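Non-atp dependent l-selective hydantoinase (Arthrobacter aurescens, PDB 1GKR) hydrolyses the ring amide of 5-substituted hydantoins with a two-zinc centre, favouring aryl over alkyl derivatives, with a stereoselectivity that depends on the substrate. Local coordinates at the interface of chains A and B and the interface of chains A and C. Numbering follows the deposited sequence. Chains: chain A/B/C, Non-atp dependent l-selective hydantoinase.

Contact 1: the interface of chains A and B. Residues chain A 186, 188-189, 192, 215, 223; chain B 162-165, 227.
Two helices meet by their N-terminal turns: A:Asn186, in extended loop backbone, immediately precedes helix 187-199, and B:Asp163 is the first residue of helix 163-176 of the partner. A:Asn186 holds CG anti to its backbone N (chi1 -168°) and uses both ends of its amide. OD1 caps its own helix, taking the N-H of A:Ile189 at 3.1 Å from above the carbonyl plane. ND2 donates across to the carboxylate OD2 of B:Asp163 at 2.9 Å; the bond is fairly straight and lies close to the amide plane, but meets the carboxylate from above, the two planes standing 63° apart. An alanine here would lose both bonds and would probably loosen the helix start and its hold on B:Asp163. The guanidinium NH2 of A:Arg223, 4.4 Å from the same OD2, may add favourable charge without touching it, and the N-terminus of helix 163-176 would probably also stabilise a negative carboxylate. A:Thr188 points across at that helix start, its OG1 and CG2 each 3.5 Å from CB of B:Ser162. A:Ile189 crosses obliquely over the CB of B:Asp163 with CG1, while its CD1 meets CD2 of B:Leu227 tip to tip at 4.0 Å. B:Gly164, without a side chain, lets helix 187-199 come near, and the small A:Ala192 puts CB 4.0 Å from its CA. Helices 163-176, 187-199 and 214-231, the last supplying A:Arg223 and B:Leu227, belong to the amidohydrolase (beta/alpha) barrel.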
loop_
_atom_site.group_PDB
_atom_site.type_symbol
_atom_site.label_atom_id
_atom_site.label_comp_id
_atom_site.label_asym_id
_atom_site.label_seq_id
_atom_site.Cartn_x
_atom_site.Cartn_y
_atom_site.Cartn_z
ATOM N N ASN A 186 15.080 10.463 16.198
ATOM C CA ASN A 186 14.208 10.909 17.271
ATOM C C ASN A 186 15.057 11.167 18.518
ATOM O O ASN A 186 15.489 10.240 19.204
ATOM C CB ASN A 186 13.136 9.867 17.564
ATOM C CG ASN A 186 12.065 10.407 18.464
ATOM O OD1 ASN A 186 12.352 10.885 19.560
ATOM N ND2 ASN A 186 10.822 10.356 18.009
ATOM N N THR A 188 14.465 12.368 21.576
ATOM C CA THR A 188 13.907 11.882 22.816
ATOM C C THR A 188 13.966 10.384 23.057
ATOM O O THR A 188 14.133 9.949 24.193
ATOM C CB THR A 188 12.479 12.385 22.911
ATOM O OG1 THR A 188 12.460 13.547 23.733
ATOM C CG2 THR A 188 11.580 11.370 23.459
ATOM N N ILE A 189 13.813 9.598 21.998
ATOM C CA ILE A 189 13.863 8.146 22.119
ATOM C C ILE A 189 15.307 7.723 22.290
ATOM O O ILE A 189 15.610 6.817 23.062
ATOM C CB ILE A 189 13.258 7.467 20.879
ATOM C CG1 ILE A 189 11.732 7.590 20.938
ATOM C CG2 ILE A 189 13.701 6.001 20.799
ATOM C CD1 ILE A 189 11.040 7.231 19.650
ATOM N N ALA A 192 16.197 8.147 25.889
ATOM C CA ALA A 192 15.620 7.092 26.712
ATOM C C ALA A 192 16.388 5.792 26.543
ATOM O O ALA A 192 16.746 5.139 27.526
ATOM C CB ALA A 192 14.158 6.881 26.362
ATOM N N PHE A 215 14.299 1.723 13.977
ATOM C CA PHE A 215 12.910 2.107 14.159
ATOM C C PHE A 215 12.756 3.579 14.513
ATOM O O PHE A 215 11.781 4.213 14.106
ATOM C CB PHE A 215 12.220 1.181 15.168
ATOM C CG PHE A 215 12.235 1.672 16.576
ATOM C CD1 PHE A 215 11.365 2.680 16.985
ATOM C CD2 PHE A 215 13.087 1.100 17.511
ATOM C CE1 PHE A 215 11.339 3.114 18.308
ATOM C CE2 PHE A 215 13.074 1.524 18.845
ATOM C CZ PHE A 215 12.199 2.532 19.244
ATOM N N ARG A 223 8.029 11.099 9.908
ATOM C CA ARG A 223 7.547 12.379 10.408
ATOM C C ARG A 223 7.904 13.543 9.471
ATOM O O ARG A 223 7.063 14.391 9.168
ATOM C CB ARG A 223 8.142 12.637 11.788
ATOM C CG ARG A 223 7.220 13.399 12.705
ATOM C CD ARG A 223 7.912 13.850 13.952
ATOM N NE ARG A 223 8.911 12.903 14.429
ATOM C CZ ARG A 223 10.000 13.281 15.089
ATOM N NH1 ARG A 223 10.200 14.571 15.336
ATOM N NH2 ARG A 223 10.895 12.385 15.483
ATOM N N SER B 162 7.072 12.846 26.149
ATOM C CA SER B 162 7.814 12.947 24.901
ATOM C C SER B 162 7.800 11.553 24.283
ATOM O O SER B 162 7.347 10.598 24.916
ATOM C CB SER B 162 9.249 13.374 25.165
ATOM O OG SER B 162 9.901 12.448 26.009
ATOM N N ASP B 163 8.297 11.418 23.059
ATOM C CA ASP B 163 8.296 10.102 22.428
ATOM C C ASP B 163 9.060 9.069 23.261
ATOM O O ASP B 163 8.642 7.923 23.363
ATOM C CB ASP B 163 8.850 10.190 21.001
ATOM C CG ASP B 163 8.043 11.142 20.127
ATOM O OD1 ASP B 163 6.841 11.293 20.390
ATOM O OD2 ASP B 163 8.589 11.740 19.174
ATOM N N GLY B 164 10.153 9.479 23.886
ATOM C CA GLY B 164 10.933 8.564 24.703
ATOM C C GLY B 164 10.159 8.126 25.931
ATOM O O GLY B 164 10.123 6.940 26.275
ATOM N N GLU B 165 9.519 9.074 26.600
ATOM C CA GLU B 165 8.749 8.736 27.792
ATOM C C GLU B 165 7.569 7.865 27.383
ATOM O O GLU B 165 7.252 6.873 28.045
ATOM C CB GLU B 165 8.263 10.011 28.486
ATOM C CG GLU B 165 9.332 11.078 28.547
ATOM C CD GLU B 165 8.967 12.230 29.438
ATOM O OE1 GLU B 165 9.114 12.082 30.666
ATOM O OE2 GLU B 165 8.530 13.276 28.912
ATOM N N LEU B 227 5.385 3.396 17.296
ATOM C CA LEU B 227 5.962 3.032 18.579
ATOM C C LEU B 227 5.299 1.798 19.162
ATOM O O LEU B 227 5.963 1.011 19.824
ATOM C CB LEU B 227 5.858 4.183 19.591
ATOM C CG LEU B 227 6.429 5.542 19.165
ATOM C CD1 LEU B 227 6.635 6.403 20.392
ATOM C CD2 LEU B 227 7.735 5.352 18.465
#

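Contact 2: the interface of chains A and C. Residues chain A 30-33, 383; chain C 20, 30-34, 383.
The carbonyl oxygen of A:Ala30 takes a hydrogen bond from the backbone N of C:Ala34 at 2.7 Å, straight at the hydrogen (172°) and with the donor nearly along the C=O axis. Further along, A:Ile32 and C:Ile32 face each other across the two-fold and exchange a reciprocal pair of bonds: A:Ile32 N gives to C:Ile32 O at 3.0 Å, and C:Ile32 N returns the same to A:Ile32 O. Strand 28-33 of each chain is thus joined edge to edge, antiparallel, with A:Ala31 opposite C:Ser33 and A:Ser33 opposite C:Ala31. Backbone atoms make these bonds, and small alanine and serine suit the closely paired face of the ribbon. On the other side, each isoleucine holds CG1 beside its backbone N and anti to the carbonyl carbon (chi1 -61°), which sends CG2 toward the valine of the other subunit. CG2 of A:Val383 lies 4.0 Å from CG2 of C:Ile32 and 3.4 Å from the carbonyl O of C:Ile32, so this methyl lies against the paired strand and may help screen its bonds from solvent. Its other branch, CG1, set anti to the backbone N (chi1 161°), rests 3.7 Å from CB of C:Ala34 and 4.0 Å from CB of C:Ala20. C:Val383 crosses A:Ile32 obliquely in the twin contact, with its CG2 at 4.1 Å from CG2 of A:Ile32. Stiff beta-branched residues suit this place, A:Val383 presenting both branches and isoleucine its CG2. Strand 28-33, just after the long strand 16-25, pairs with its copy to continue the beta structure from one subunit into the next, while A:Val383 comes from a loop shortly before strand 389-393.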
loop_
_atom_site.group_PDB
_atom_site.type_symbol
_atom_site.label_atom_id
_atom_site.label_comp_id
_atom_site.label_asym_id
_atom_site.label_seq_id
_atom_site.Cartn_x
_atom_site.Cartn_y
_atom_site.Cartn_z
ATOM N N ALA A 30 33.505 24.710 -24.093
ATOM C CA ALA A 30 33.160 25.496 -25.266
ATOM C C ALA A 30 32.628 24.583 -26.370
ATOM O O ALA A 30 31.827 25.003 -27.215
ATOM C CB ALA A 30 34.376 26.248 -25.748
ATOM N N ALA A 31 33.066 23.326 -26.349
ATOM C CA ALA A 31 32.636 22.371 -27.355
ATOM C C ALA A 31 32.975 20.933 -27.004
ATOM O O ALA A 31 33.876 20.659 -26.212
ATOM C CB ALA A 31 33.270 22.716 -28.673
ATOM N N ILE A 32 32.226 20.021 -27.606
ATOM C CA ILE A 32 32.448 18.592 -27.448
ATOM C C ILE A 32 32.428 18.088 -28.876
ATOM O O ILE A 32 31.447 18.285 -29.601
ATOM C CB ILE A 32 31.326 17.920 -26.670
ATOM C CG1 ILE A 32 31.244 18.541 -25.275
ATOM C CG2 ILE A 32 31.566 16.413 -26.620
ATOM C CD1 ILE A 32 30.141 17.983 -24.422
ATOM N N SER A 33 33.507 17.456 -29.310
ATOM C CA SER A 33 33.512 16.999 -30.682
ATOM C C SER A 33 34.201 15.665 -30.890
ATOM O O SER A 33 35.065 15.256 -30.109
ATOM C CB SER A 33 34.124 18.073 -31.571
ATOM O OG SER A 33 35.451 17.758 -31.907
ATOM N N VAL A 383 28.007 22.008 -23.226
ATOM C CA VAL A 383 28.463 23.310 -23.666
ATOM C C VAL A 383 27.841 24.313 -22.704
ATOM O O VAL A 383 26.629 24.291 -22.482
ATOM C CB VAL A 383 28.028 23.582 -25.119
ATOM C CG1 VAL A 383 28.093 25.070 -25.428
ATOM C CG2 VAL A 383 28.935 22.814 -26.071
ATOM N N ALA C 20 23.702 26.318 -28.272
ATOM C CA ALA C 20 24.877 25.933 -29.034
ATOM C C ALA C 20 24.603 25.725 -30.512
ATOM O O ALA C 20 23.494 25.952 -30.997
ATOM C CB ALA C 20 25.471 24.675 -28.452
ATOM N N ALA C 30 28.692 15.533 -35.305
ATOM C CA ALA C 30 30.138 15.447 -35.184
ATOM C C ALA C 30 30.618 16.309 -34.018
ATOM O O ALA C 30 31.656 16.030 -33.402
ATOM C CB ALA C 30 30.782 15.901 -36.472
ATOM N N ALA C 31 29.849 17.351 -33.707
ATOM C CA ALA C 31 30.212 18.247 -32.623
ATOM C C ALA C 31 29.086 19.177 -32.208
ATOM O O ALA C 31 28.159 19.445 -32.971
ATOM C CB ALA C 31 31.400 19.070 -33.033
ATOM N N ILE C 32 29.183 19.653 -30.976
ATOM C CA ILE C 32 28.236 20.612 -30.428
ATOM C C ILE C 32 29.139 21.670 -29.825
ATOM O O ILE C 32 29.979 21.369 -28.970
ATOM C CB ILE C 32 27.380 20.006 -29.325
ATOM C CG1 ILE C 32 26.583 18.834 -29.900
ATOM C CG2 ILE C 32 26.477 21.081 -28.726
ATOM C CD1 ILE C 32 25.725 18.126 -28.891
ATOM N N SER C 33 29.000 22.908 -30.271
ATOM C CA SER C 33 29.878 23.920 -29.726
ATOM C C SER C 33 29.221 25.272 -29.529
ATOM O O SER C 33 28.235 25.613 -30.187
ATOM C CB SER C 33 31.116 24.040 -30.604
ATOM O OG SER C 33 31.039 25.163 -31.442
ATOM N N ALA C 34 29.780 26.039 -28.600
ATOM C CA ALA C 34 29.242 27.345 -28.264
ATOM C C ALA C 34 29.358 28.336 -29.405
ATOM O O ALA C 34 28.496 29.196 -29.575
ATOM C CB ALA C 34 29.947 27.884 -27.025
ATOM N N VAL C 383 27.247 13.720 -29.569
ATOM C CA VAL C 383 28.262 13.372 -30.539
ATOM C C VAL C 383 28.108 11.877 -30.782
ATOM O O VAL C 383 28.080 11.093 -29.830
ATOM C CB VAL C 383 29.669 13.712 -30.008
ATOM C CG1 VAL C 383 30.733 12.955 -30.790
ATOM C CG2 VAL C 383 29.906 15.211 -30.127
#

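Contact 1 and contact 2 lie about 55 Å apart, measured between the centres of their C-alpha atoms, and share neither residues nor secondary-structure elements. Chain A therefore meets chain B and chain C through separate surfaces. Contact 1 relies on helices and a side-chain amide-to-carboxylate bond, whereas contact 2 relies on strand pairing and probably depends less on side-chain identity, as backbone atoms make its bonds. Each belongs to a two-fold interface, and two such distinct interfaces on every subunit would suffice to join four copies, in keeping with the homotetramer, with contact 1 joining helical faces and contact 2 joining beta edges.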